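Local structure of UDP-galactopyranose mutase (Deinococcus radiodurans, 3HDQ) at residues E143-F146 against A147-E151; T89-K92 against D93-E96; V337-P340 against E341-E344. The protein probably interconverts UDP-galactopyranose and UDP-galactofuranose using a bound FAD cofactor, and is seen here in the oxidised form with its substrate. All blocks are in the same frame, centred on the assembly; numbering follows the deposited sequence.

In the fold
All three contacts are local: one is at the last turns of a helix, two are where a loop enters one. Their centres are about 30 to 35 Å from one another, and none touches another. Interaction 1 lies at the C-terminal part of helix 139-149 and the turn that follows. It is a surface contact with one buried ring, F146, its centre about 31 Å from the centre of the chain. Interactions 2 and 3 each hold the first turn of a helix, 92-99 and 340-355, and are partly buried. Interaction 1 rests on backbone carbonyls and a serine hydroxyl. Interaction 2 combines an ST turn with a lysine-glutamate salt bridge. Interaction 3 stacks an arginine on a glutamate and ties an asparagine back to the incoming loop.

Interaction 1: E143-F146 against A147-E151; sequences EEFF and ASVAE
S148 turns its hydroxyl back along the helix to the carbonyl of F145, three residues earlier. S148 OG donates a hydrogen bond to F145 O at 2.8 Å. The serine torsion explains this, since OG sits between the backbone N and the carbonyl carbon (chi1 90°). The hydroxyl comes in from the side of the C=O bond, 15° from the carbonyl plane. F145 O also takes weak bonds from the amides of S148 and V149.

F145 leaves the backbone away from residues 147-151. Its ring still brushes V149, with F145 CZ 4.5 Å from V149 CG1, and the methyl meets the ring obliquely. The second methyl of V149 packs against the backbone, with V149 CG2 3.4 Å from F146 O.

That carbonyl is gripped by two donors. A150 N meets F146 O at 2.9 Å, nearly along the C=O axis. V149 N reaches F146 O at 3.1 Å from well above the carbonyl plane. One bond spans four residues and the other three, so this turn mixes alpha-helical and 3-10 spacing. Such paired bonds, with the serine hydroxyl on F145 O, mark the C-terminal end of helix 139-149. A turn earlier, A147 N bonds to E143 O at 2.9 Å and is almost straight, at 171°. The A147 methyl lies beside the next carbonyl, with A147 CB 3.3 Å from E144 O.

F146 is buried, and its ring packs on V167 and L171 of helix 159-184 and on V129 of helix 126-133. Its side chain is about 9 Å from those of F175 and F176, which bind the nucleotide substrate. F145 covers V129 and Y133 of helix 126-133. Beyond the turn, E151 forms a salt bridge with R169, joining the chain to helix 159-184.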
loop_
_atom_site.group_PDB
_atom_site.type_symbol
_atom_site.label_atom_id
_atom_site.label_comp_id
_atom_site.label_asym_id
_atom_site.label_seq_id
_atom_site.Cartn_x
_atom_site.Cartn_y
_atom_site.Cartn_z
ATOM N N GLU A 143 -12.258 39.074 27.693
ATOM C CA GLU A 143 -11.991 38.409 28.961
ATOM C C GLU A 143 -13.019 38.829 30.006
ATOM O O GLU A 143 -13.589 37.996 30.724
ATOM C CB GLU A 143 -10.593 38.739 29.459
ATOM C CG GLU A 143 -10.203 37.939 30.676
ATOM C CD GLU A 143 -8.749 37.542 30.650
ATOM O OE1 GLU A 143 -7.888 38.447 30.650
ATOM O OE2 GLU A 143 -8.467 36.323 30.620
ATOM N N GLU A 144 -13.262 40.130 30.079
ATOM C CA GLU A 144 -14.229 40.655 31.031
ATOM C C GLU A 144 -15.616 40.130 30.667
ATOM O O GLU A 144 -16.385 39.707 31.532
ATOM C CB GLU A 144 -14.174 42.182 31.039
ATOM C CG GLU A 144 -12.745 42.709 30.852
ATOM C CD GLU A 144 -12.610 44.207 31.086
ATOM O OE1 GLU A 144 -12.652 44.633 32.266
ATOM O OE2 GLU A 144 -12.438 44.952 30.091
ATOM N N PHE A 145 -15.916 40.136 29.374
ATOM C CA PHE A 145 -17.154 39.558 28.876
ATOM C C PHE A 145 -17.320 38.106 29.328
ATOM O O PHE A 145 -18.362 37.749 29.868
ATOM C CB PHE A 145 -17.219 39.639 27.348
ATOM C CG PHE A 145 -18.415 38.946 26.760
ATOM C CD1 PHE A 145 -19.643 39.578 26.725
ATOM C CD2 PHE A 145 -18.313 37.656 26.263
ATOM C CE1 PHE A 145 -20.746 38.950 26.195
ATOM C CE2 PHE A 145 -19.413 37.018 25.732
ATOM C CZ PHE A 145 -20.634 37.667 25.691
ATOM N N PHE A 146 -16.300 37.277 29.102
ATOM C CA PHE A 146 -16.345 35.867 29.531
ATOM C C PHE A 146 -16.601 35.762 31.042
ATOM O O PHE A 146 -17.452 34.987 31.491
ATOM C CB PHE A 146 -15.049 35.124 29.173
ATOM C CG PHE A 146 -14.952 34.703 27.724
ATOM C CD1 PHE A 146 -16.096 34.425 26.984
ATOM C CD2 PHE A 146 -13.711 34.555 27.113
ATOM C CE1 PHE A 146 -16.004 34.030 25.656
ATOM C CE2 PHE A 146 -13.613 34.147 25.782
ATOM C CZ PHE A 146 -14.763 33.892 25.057
ATOM N N ALA A 147 -15.853 36.550 31.809
ATOM C CA ALA A 147 -16.030 36.642 33.254
ATOM C C ALA A 147 -17.487 36.906 33.633
ATOM O O ALA A 147 -18.002 36.337 34.595
ATOM C CB ALA A 147 -15.124 37.732 33.826
ATOM N N SER A 148 -18.152 37.753 32.852
ATOM C CA SER A 148 -19.513 38.185 33.165
ATOM C C SER A 148 -20.608 37.157 32.841
ATOM O O SER A 148 -21.739 37.301 33.306
ATOM C CB SER A 148 -19.827 39.505 32.452
ATOM O OG SER A 148 -20.386 39.283 31.161
ATOM N N VAL A 149 -20.305 36.139 32.035
ATOM C CA VAL A 149 -21.318 35.121 31.739
ATOM C C VAL A 149 -20.969 33.774 32.377
ATOM O O VAL A 149 -21.813 32.885 32.493
ATOM C CB VAL A 149 -21.551 34.930 30.219
ATOM C CG1 VAL A 149 -22.215 36.167 29.609
ATOM C CG2 VAL A 149 -20.245 34.595 29.509
ATOM N N ALA A 150 -19.719 33.636 32.793
ATOM C CA ALA A 150 -19.255 32.386 33.372
ATOM C C ALA A 150 -20.072 32.006 34.610
ATOM O O ALA A 150 -20.528 32.875 35.362
ATOM C CB ALA A 150 -17.767 32.476 33.709
ATOM N N GLU A 151 -20.349 30.732 34.734
ATOM C CA GLU A 151 -20.984 30.196 35.887
ATOM C C GLU A 151 -19.896 29.652 36.753
ATOM O O GLU A 151 -18.931 29.127 36.287
ATOM C CB GLU A 151 -21.886 29.054 35.513
ATOM C CG GLU A 151 -22.899 29.415 34.561
ATOM C CD GLU A 151 -23.861 28.337 34.379
ATOM O OE1 GLU A 151 -24.765 28.464 33.578
ATOM O OE2 GLU A 151 -23.707 27.336 35.046
#

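Interaction 2: T89-K92 against D93-E96; sequences TNSK and DVFE
S91 and D93 meet where helix 92-99 begins, yet the serine at the N-cap position makes no capping bond with its side chain. Instead, S91 CB lies 3.2 Å from D93 OD1. The aspartate carboxylate is folded back toward the serine because CG sits between its own backbone N and carbonyl carbon (chi1 62°). The serine also packs on a V94 methyl, with S91 CB 3.8 Å from V94 CG2.

The chain ahead of the helix is fixed by an ST turn. T89 OG1 accepts from S91 N at 2.9 Å. The same OG1 is hydrogen-bonded to D374, so the threonine joins this turn to helix 373-388. Its methyl crosses to the helix, where T89 CG2 touches F95 CB at 3.9 Å.

Two backbone bonds open the helix. F95 N donates to S91 O, nearly straight at 171°. E96 N donates to K92 O at 2.8 Å.

One turn apart on the exposed side, K92 and E96 form a salt bridge. K92 NZ is 3.0 Å from E96 OE2 and 3.2 Å from E96 OE1. As a hydrogen bond the first of these is weak, so charge attraction probably counts for more. The lysine chain runs extended as far as CE. The last torsion (chi4 -61°) then bends NZ round to the carboxylate.

V94 is buried and packs on V377 and A378 of helix 373-388. The ring of F95 stacks with W104 and with Y214 of strand 214-218. T89 pairs by backbone with Y214, and its side chain is about 8 Å from the bound FAD. The start of helix 92-99 thus packs on both strand 214-218 and helix 373-388.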
loop_
_atom_site.group_PDB
_atom_site.type_symbol
_atom_site.label_atom_id
_atom_site.label_comp_id
_atom_site.label_asym_id
_atom_site.label_seq_id
_atom_site.Cartn_x
_atom_site.Cartn_y
_atom_site.Cartn_z
ATOM N N THR A 89 2.704 18.358 17.629
ATOM C CA THR A 89 3.303 18.078 18.921
ATOM C C THR A 89 4.037 19.277 19.506
ATOM O O THR A 89 4.416 20.207 18.782
ATOM C CB THR A 89 4.260 16.869 18.855
ATOM O OG1 THR A 89 4.645 16.485 20.183
ATOM C CG2 THR A 89 5.494 17.211 18.033
ATOM N N ASN A 90 4.208 19.244 20.829
ATOM C CA ASN A 90 5.093 20.165 21.526
ATOM C C ASN A 90 6.410 19.498 21.888
ATOM O O ASN A 90 7.328 20.162 22.371
ATOM C CB ASN A 90 4.429 20.702 22.793
ATOM C CG ASN A 90 3.403 21.780 22.497
ATOM O OD1 ASN A 90 3.695 22.748 21.786
ATOM N ND2 ASN A 90 2.188 21.609 23.028
ATOM N N SER A 91 6.503 18.185 21.667
ATOM C CA SER A 91 7.717 17.456 22.025
ATOM C C SER A 91 8.701 17.429 20.871
ATOM O O SER A 91 8.436 16.844 19.821
ATOM C CB SER A 91 7.387 16.041 22.472
ATOM O OG SER A 91 6.206 16.063 23.258
ATOM N N LYS A 92 9.848 18.054 21.084
ATOM C CA LYS A 92 10.869 18.146 20.058
ATOM C C LYS A 92 11.425 16.756 19.736
ATOM O O LYS A 92 11.707 16.448 18.571
ATOM C CB LYS A 92 11.954 19.127 20.508
ATOM C CG LYS A 92 13.169 19.252 19.620
ATOM C CD LYS A 92 14.087 20.329 20.191
ATOM C CE LYS A 92 15.313 20.547 19.339
ATOM N NZ LYS A 92 16.119 19.294 19.252
ATOM N N ASP A 93 11.539 15.911 20.760
ATOM C CA ASP A 93 12.024 14.541 20.581
ATOM C C ASP A 93 11.079 13.651 19.749
ATOM O O ASP A 93 11.538 12.868 18.919
ATOM C CB ASP A 93 12.320 13.887 21.938
ATOM C CG ASP A 93 11.079 13.759 22.815
ATOM O OD1 ASP A 93 10.277 14.723 22.869
ATOM O OD2 ASP A 93 10.901 12.694 23.453
ATOM N N VAL A 94 9.771 13.748 19.977
ATOM C CA VAL A 94 8.815 12.998 19.155
ATOM C C VAL A 94 8.945 13.493 17.718
ATOM O O VAL A 94 9.052 12.696 16.788
ATOM C CB VAL A 94 7.352 13.175 19.610
ATOM C CG1 VAL A 94 6.362 12.593 18.558
ATOM C CG2 VAL A 94 7.143 12.533 20.979
ATOM N N PHE A 95 8.957 14.812 17.544
ATOM C CA PHE A 95 9.093 15.369 16.208
ATOM C C PHE A 95 10.388 14.906 15.520
ATOM O O PHE A 95 10.374 14.513 14.351
ATOM C CB PHE A 95 8.956 16.896 16.203
ATOM C CG PHE A 95 8.989 17.488 14.824
ATOM C CD1 PHE A 95 10.134 18.108 14.346
ATOM C CD2 PHE A 95 7.883 17.388 13.990
ATOM C CE1 PHE A 95 10.170 18.634 13.065
ATOM C CE2 PHE A 95 7.912 17.901 12.711
ATOM C CZ PHE A 95 9.059 18.531 12.246
ATOM N N GLU A 96 11.498 14.908 16.245
ATOM C CA GLU A 96 12.749 14.463 15.638
ATOM C C GLU A 96 12.774 12.950 15.360
ATOM O O GLU A 96 13.256 12.509 14.320
ATOM C CB GLU A 96 13.959 14.933 16.458
ATOM C CG GLU A 96 14.081 16.469 16.441
ATOM C CD GLU A 96 15.395 16.998 16.981
ATOM O OE1 GLU A 96 15.990 16.358 17.875
ATOM O OE2 GLU A 96 15.824 18.071 16.510
#

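Interaction 3: V337-P340 against E341-E344; sequences VPRP and ENAE
N342 reaches back from the first turn of helix 340-355 and binds the carbonyl of V337, in the loop that leads into the helix. N342 ND2 donates to V337 O at 2.9 Å. The bond is nearly straight, at 163°. It falls on a lone pair in the carbonyl plane and lies close to the amide plane too. The arrangement is a helix N-terminus, with R339 at the N-cap position and P340 next to it.

R339 O accepts two backbone amides. A343 N donates to R339 O at 3.0 Å, while N342 N comes from above the carbonyl plane. A water accepts from both R339 NH1 and N342 ND2, bridging the two side chains.

The arginine chain bends at chi3 (-59°), which brings its guanidinium over E341. It stacks on the carboxylate, their planes 12° apart. E341 CG sits over one face, offset toward the rim, 3.4 Å from R339 NH1. R339 NE and E341 OE1 are 3.5 Å apart. No N-H points at this oxygen, so the salt bridge acts through charge alone. NE donates instead to the carbonyl of E190. A leucine in place of R339 would probably leave the E341 carboxylate without its stacked positive partner and the E190 carbonyl without its donor.

Further out, the R339 aliphatic chain crosses N342, with R339 CG 3.5 Å from N342 ND2. V337 is buried, its side chain about 4 Å from that of W184, a UDP-binding residue. The P340 ring lies alongside E341, pointing the same way, and P340 CD is 3.4 Å from E341 OE1.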
loop_
_atom_site.group_PDB
_atom_site.type_symbol
_atom_site.label_atom_id
_atom_site.label_comp_id
_atom_site.label_asym_id
_atom_site.label_seq_id
_atom_site.Cartn_x
_atom_site.Cartn_y
_atom_site.Cartn_z
ATOM N N VAL A 337 -14.013 6.237 26.570
ATOM C CA VAL A 337 -15.085 7.134 26.993
ATOM C C VAL A 337 -14.850 7.632 28.430
ATOM O O VAL A 337 -15.407 7.088 29.380
ATOM C CB VAL A 337 -16.452 6.422 26.892
ATOM C CG1 VAL A 337 -17.594 7.373 27.236
ATOM C CG2 VAL A 337 -16.636 5.830 25.495
ATOM N N PRO A 338 -14.025 8.681 28.588
ATOM C CA PRO A 338 -13.634 9.117 29.932
ATOM C C PRO A 338 -14.827 9.606 30.774
ATOM O O PRO A 338 -15.432 10.632 30.474
ATOM C CB PRO A 338 -12.638 10.260 29.652
ATOM C CG PRO A 338 -12.218 10.061 28.225
ATOM C CD PRO A 338 -13.433 9.540 27.550
ATOM N N ARG A 339 -15.165 8.837 31.805
ATOM C CA ARG A 339 -16.172 9.188 32.802
ATOM C C ARG A 339 -15.994 8.194 33.942
ATOM O O ARG A 339 -15.458 7.104 33.731
ATOM C CB ARG A 339 -17.588 9.105 32.227
ATOM C CG ARG A 339 -17.951 7.758 31.670
ATOM C CD ARG A 339 -19.211 7.834 30.830
ATOM N NE ARG A 339 -20.370 8.338 31.567
ATOM C CZ ARG A 339 -21.492 7.645 31.735
ATOM N NH1 ARG A 339 -21.588 6.428 31.226
ATOM N NH2 ARG A 339 -22.516 8.161 32.405
ATOM N N PRO A 340 -16.435 8.561 35.156
ATOM C CA PRO A 340 -16.196 7.746 36.362
ATOM C C PRO A 340 -16.608 6.264 36.242
ATOM O O PRO A 340 -15.836 5.414 36.687
ATOM C CB PRO A 340 -17.019 8.464 37.437
ATOM C CG PRO A 340 -17.092 9.895 36.952
ATOM C CD PRO A 340 -17.204 9.784 35.458
ATOM N N GLU A 341 -17.766 5.953 35.657
ATOM C CA GLU A 341 -18.175 4.551 35.531
ATOM C C GLU A 341 -17.230 3.740 34.653
ATOM O O GLU A 341 -17.093 2.531 34.852
ATOM C CB GLU A 341 -19.645 4.353 35.080
ATOM C CG GLU A 341 -20.259 5.436 34.236
ATOM C CD GLU A 341 -20.580 6.678 35.048
ATOM O OE1 GLU A 341 -19.808 7.657 34.961
ATOM O OE2 GLU A 341 -21.586 6.670 35.792
ATOM N N ASN A 342 -16.576 4.395 33.691
ATOM C CA ASN A 342 -15.646 3.693 32.812
ATOM C C ASN A 342 -14.216 3.608 33.374
ATOM O O ASN A 342 -13.547 2.597 33.204
ATOM C CB ASN A 342 -15.666 4.279 31.395
ATOM C CG ASN A 342 -17.002 4.091 30.709
ATOM O OD1 ASN A 342 -17.798 3.229 31.098
ATOM N ND2 ASN A 342 -17.263 4.902 29.680
ATOM N N ALA A 343 -13.754 4.663 34.041
ATOM C CA ALA A 343 -12.439 4.641 34.682
ATOM C C ALA A 343 -12.416 3.562 35.762
ATOM O O ALA A 343 -11.381 2.962 36.051
ATOM C CB ALA A 343 -12.114 6.003 35.290
ATOM N N GLU A 344 -13.587 3.357 36.353
ATOM C CA GLU A 344 -13.838 2.328 37.341
ATOM C C GLU A 344 -13.541 0.970 36.733
ATOM O O GLU A 344 -12.696 0.226 37.219
ATOM C CB GLU A 344 -15.318 2.408 37.744
ATOM C CG GLU A 344 -15.831 1.316 38.665
ATOM C CD GLU A 344 -15.498 1.580 40.123
ATOM O OE1 GLU A 344 -14.483 2.260 40.386
ATOM O OE2 GLU A 344 -16.251 1.104 41.002
HETATM O O HOH W 1 -20.015 5.038 28.906
#